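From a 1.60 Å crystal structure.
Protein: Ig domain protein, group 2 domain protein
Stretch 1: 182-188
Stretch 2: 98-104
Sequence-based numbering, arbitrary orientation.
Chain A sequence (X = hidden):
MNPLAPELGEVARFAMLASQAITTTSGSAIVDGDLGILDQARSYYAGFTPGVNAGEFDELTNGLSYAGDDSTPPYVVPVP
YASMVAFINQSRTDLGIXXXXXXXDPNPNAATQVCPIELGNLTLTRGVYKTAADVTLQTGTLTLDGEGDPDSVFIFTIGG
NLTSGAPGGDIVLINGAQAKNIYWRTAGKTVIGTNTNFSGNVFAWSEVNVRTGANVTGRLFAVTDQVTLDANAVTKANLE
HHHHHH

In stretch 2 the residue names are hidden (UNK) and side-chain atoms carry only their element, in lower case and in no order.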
# COMPACT_ATOMS: atom_id res chain seq x y z
N ILE A 182 1.67 9.49 3.58
CA ILE A 182 1.10 9.65 2.24
C ILE A 182 0.15 8.49 1.99
O ILE A 182 0.46 7.34 2.30
CB ILE A 182 2.21 9.68 1.18
CG1 ILE A 182 3.20 10.81 1.49
CG2 ILE A 182 1.61 9.83 -0.21
CD1 ILE A 182 4.54 10.59 0.81
N TYR A 183 -1.00 8.80 1.39
CA TYR A 183 -2.07 7.83 1.19
C TYR A 183 -2.63 7.94 -0.22
O TYR A 183 -2.92 9.05 -0.68
CB TYR A 183 -3.20 8.04 2.22
CG TYR A 183 -2.72 7.86 3.63
CD1 TYR A 183 -2.18 8.93 4.34
CD2 TYR A 183 -2.80 6.63 4.27
CE1 TYR A 183 -1.73 8.77 5.63
CE2 TYR A 183 -2.36 6.46 5.56
CZ TYR A 183 -1.83 7.54 6.24
OH TYR A 183 -1.38 7.38 7.53
N TRP A 184 -2.76 6.80 -0.89
CA TRP A 184 -3.29 6.73 -2.24
C TRP A 184 -4.51 5.82 -2.21
O TRP A 184 -4.41 4.67 -1.79
CB TRP A 184 -2.25 6.15 -3.21
CG TRP A 184 -0.95 6.89 -3.25
CD1 TRP A 184 0.16 6.64 -2.51
CD2 TRP A 184 -0.64 8.01 -4.09
NE1 TRP A 184 1.16 7.54 -2.83
CE2 TRP A 184 0.69 8.39 -3.80
CE3 TRP A 184 -1.35 8.72 -5.06
CZ2 TRP A 184 1.31 9.45 -4.44
CZ3 TRP A 184 -0.72 9.79 -5.70
CH2 TRP A 184 0.59 10.14 -5.38
N ARG A 185 -5.64 6.33 -2.68
CA ARG A 185 -6.89 5.56 -2.68
C ARG A 185 -7.42 5.55 -4.11
O ARG A 185 -7.73 6.61 -4.65
CB ARG A 185 -7.92 6.19 -1.74
CG ARG A 185 -9.17 5.35 -1.44
CD ARG A 185 -10.18 5.28 -2.60
NE ARG A 185 -10.69 6.58 -3.04
CZ ARG A 185 -11.79 6.74 -3.77
NH1 ARG A 185 -12.50 5.67 -4.14
NH2 ARG A 185 -12.18 7.95 -4.14
N THR A 186 -7.55 4.37 -4.71
CA THR A 186 -8.12 4.27 -6.04
C THR A 186 -9.37 3.40 -6.00
O THR A 186 -9.35 2.32 -5.40
CB THR A 186 -7.12 3.71 -7.07
OG1 THR A 186 -6.69 2.41 -6.67
CG2 THR A 186 -5.91 4.63 -7.19
N ALA A 187 -10.44 3.86 -6.64
CA ALA A 187 -11.60 3.00 -6.86
C ALA A 187 -11.30 1.95 -7.93
O ALA A 187 -11.96 0.90 -7.96
CB ALA A 187 -12.82 3.82 -7.26
N GLY A 188 -10.33 2.22 -8.79
CA GLY A 188 -9.80 1.26 -9.73
C GLY A 188 -8.50 0.67 -9.21
O GLY A 188 -8.30 0.51 -8.00
N UNK A 98 -10.39 1.58 6.73
CA UNK A 98 -9.41 2.54 6.25
C UNK A 98 -9.66 2.94 4.80
O UNK A 98 -9.51 4.12 4.45
c UNK A 98 -8.00 1.97 6.41
N UNK A 99 -9.99 1.98 3.93
CA UNK A 99 -10.34 2.34 2.56
C UNK A 99 -11.51 3.32 2.56
O UNK A 99 -11.49 4.33 1.84
c UNK A 99 -11.94 2.27 -2.23
o UNK A 99 -12.39 2.66 -3.47
c UNK A 99 -12.86 2.19 -1.21
c UNK A 99 -10.60 1.97 -2.00
c UNK A 99 -10.68 1.10 1.72
c UNK A 99 -12.45 1.79 0.04
c UNK A 99 -11.12 1.48 0.32
c UNK A 99 -10.20 1.57 -0.72
N UNK A 100 -12.54 3.03 3.36
CA UNK A 100 -13.73 3.87 3.41
C UNK A 100 -13.41 5.26 3.93
O UNK A 100 -13.99 6.25 3.46
c UNK A 100 -14.79 3.21 4.29
n UNK A 100 -16.53 1.53 4.26
c UNK A 100 -15.59 2.15 3.55
o UNK A 100 -15.36 1.88 2.36
N UNK A 101 -12.52 5.35 4.92
CA UNK A 101 -12.09 6.65 5.43
C UNK A 101 -11.48 7.48 4.30
O UNK A 101 -11.81 8.66 4.13
c UNK A 101 -10.53 9.20 9.13
c UNK A 101 -9.71 8.57 6.56
c UNK A 101 -10.60 7.72 7.21
c UNK A 101 -11.10 6.44 6.57
c UNK A 101 -9.66 10.05 8.46
c UNK A 101 -10.99 8.04 8.51
c UNK A 101 -9.25 9.73 7.17
N UNK A 102 -10.59 6.86 3.53
CA UNK A 102 -9.89 7.59 2.48
C UNK A 102 -10.81 7.92 1.32
O UNK A 102 -10.63 8.96 0.66
c UNK A 102 -6.85 8.06 3.12
c UNK A 102 -7.50 6.69 2.95
c UNK A 102 -6.48 5.66 2.46
c UNK A 102 -8.69 6.78 1.99
N UNK A 103 -11.80 7.07 1.05
CA UNK A 103 -12.73 7.30 -0.05
C UNK A 103 -13.77 8.37 0.26
O UNK A 103 -14.33 8.96 -0.67
c UNK A 103 -13.44 6.00 -0.42
N UNK A 104 -14.03 8.65 1.53
CA UNK A 104 -15.13 9.54 1.88
C UNK A 104 -14.69 10.99 1.76
O UNK A 104 -13.61 11.37 2.19
c UNK A 104 -15.62 9.25 3.30

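Position 98 carries a single side-chain carbon, and that carbon is out of reach of stretch 1. One carbon and nothing beyond it means alanine: Ala98 is buried but takes no part in this contact, and its backbone O accepts a hydrogen bond from N of position 102 at 3.1 Å, one turn further on.

Position 99 has one carbon followed by a six-carbon ring that bears an oxygen. That oxygen lies 3.1 Å from NH1 of Arg185 and 3.5 Å from CA of Ala187. A hydroxyl on a six-membered ring identifies Tyr99. Its CA-to-CB bond points sideways, yet with chi1 at t the side chain extends until its end reaches the strand, where OH accepts a hydrogen bond from Arg185 NH1 with an N-H...O angle of 157°.

Position 100 shows two carbons, the second carrying one oxygen and one nitrogen, and none of these atoms touches stretch 1. A planar amide on so short a stem is Asn100; it sits exposed, its CA-to-CB bond directed away from the strand, and it touches a crystal neighbour.

Position 101 has one carbon and then a six-carbon ring without a heteroatom. The ring is out of reach of stretch 1, and the absence of any oxygen separates it from position 99: this is Phe101.

Position 102 holds four carbons, forked at the second. Its first carbon lies 3.7 Å from CG of Arg185, and one tip of the fork is 3.8 Å from CB of Tyr183. The late fork makes it Leu102, with chi1 m and chi2 t. Its CA-to-CB bond points toward the strand, so CB packs on the arginine stem and CD2 meets the tyrosine in an apolar contact, with CD1 also near it.

Position 103 again offers one carbon, 3.8 Å from CZ of Arg185. It is Ala103, whose CA lies over one face of the guanidinium, 3.7 Å from Arg185 NE. The guanidinium lies close to the helix backbone here, with the methyl beside it.

Position 104 has one carbon, exposed and too far from stretch 1 to touch it. This is Ala104, the first residue to leave helical phi/psi; its N makes only weak backbone hydrogen bonds, to Asn100 O and Phe101 O.

The helix crosses the strand almost at a right angle, 89°, with the axes 8.6 Å apart at closest approach, so few positions can meet. Strand alternation sends Tyr183 and Arg185 toward the helix, while Trp184 and Thr186 point away. Arg185 organizes the patch: its aliphatic stem packs against Leu102, its guanidinium face lies against Ala103, and its edge is met by the Tyr99 hydroxyl. NE and NH2 find hydrogen bonds elsewhere in the structure, which helps the buried charge pay its polar cost. The rule to read here is one long polar side chain served by three different neighbours: a branched apolar residue, a small one and a hydroxyl carried in on a long aromatic side chain.

Stretch 2 (98-104) AYNFLAA
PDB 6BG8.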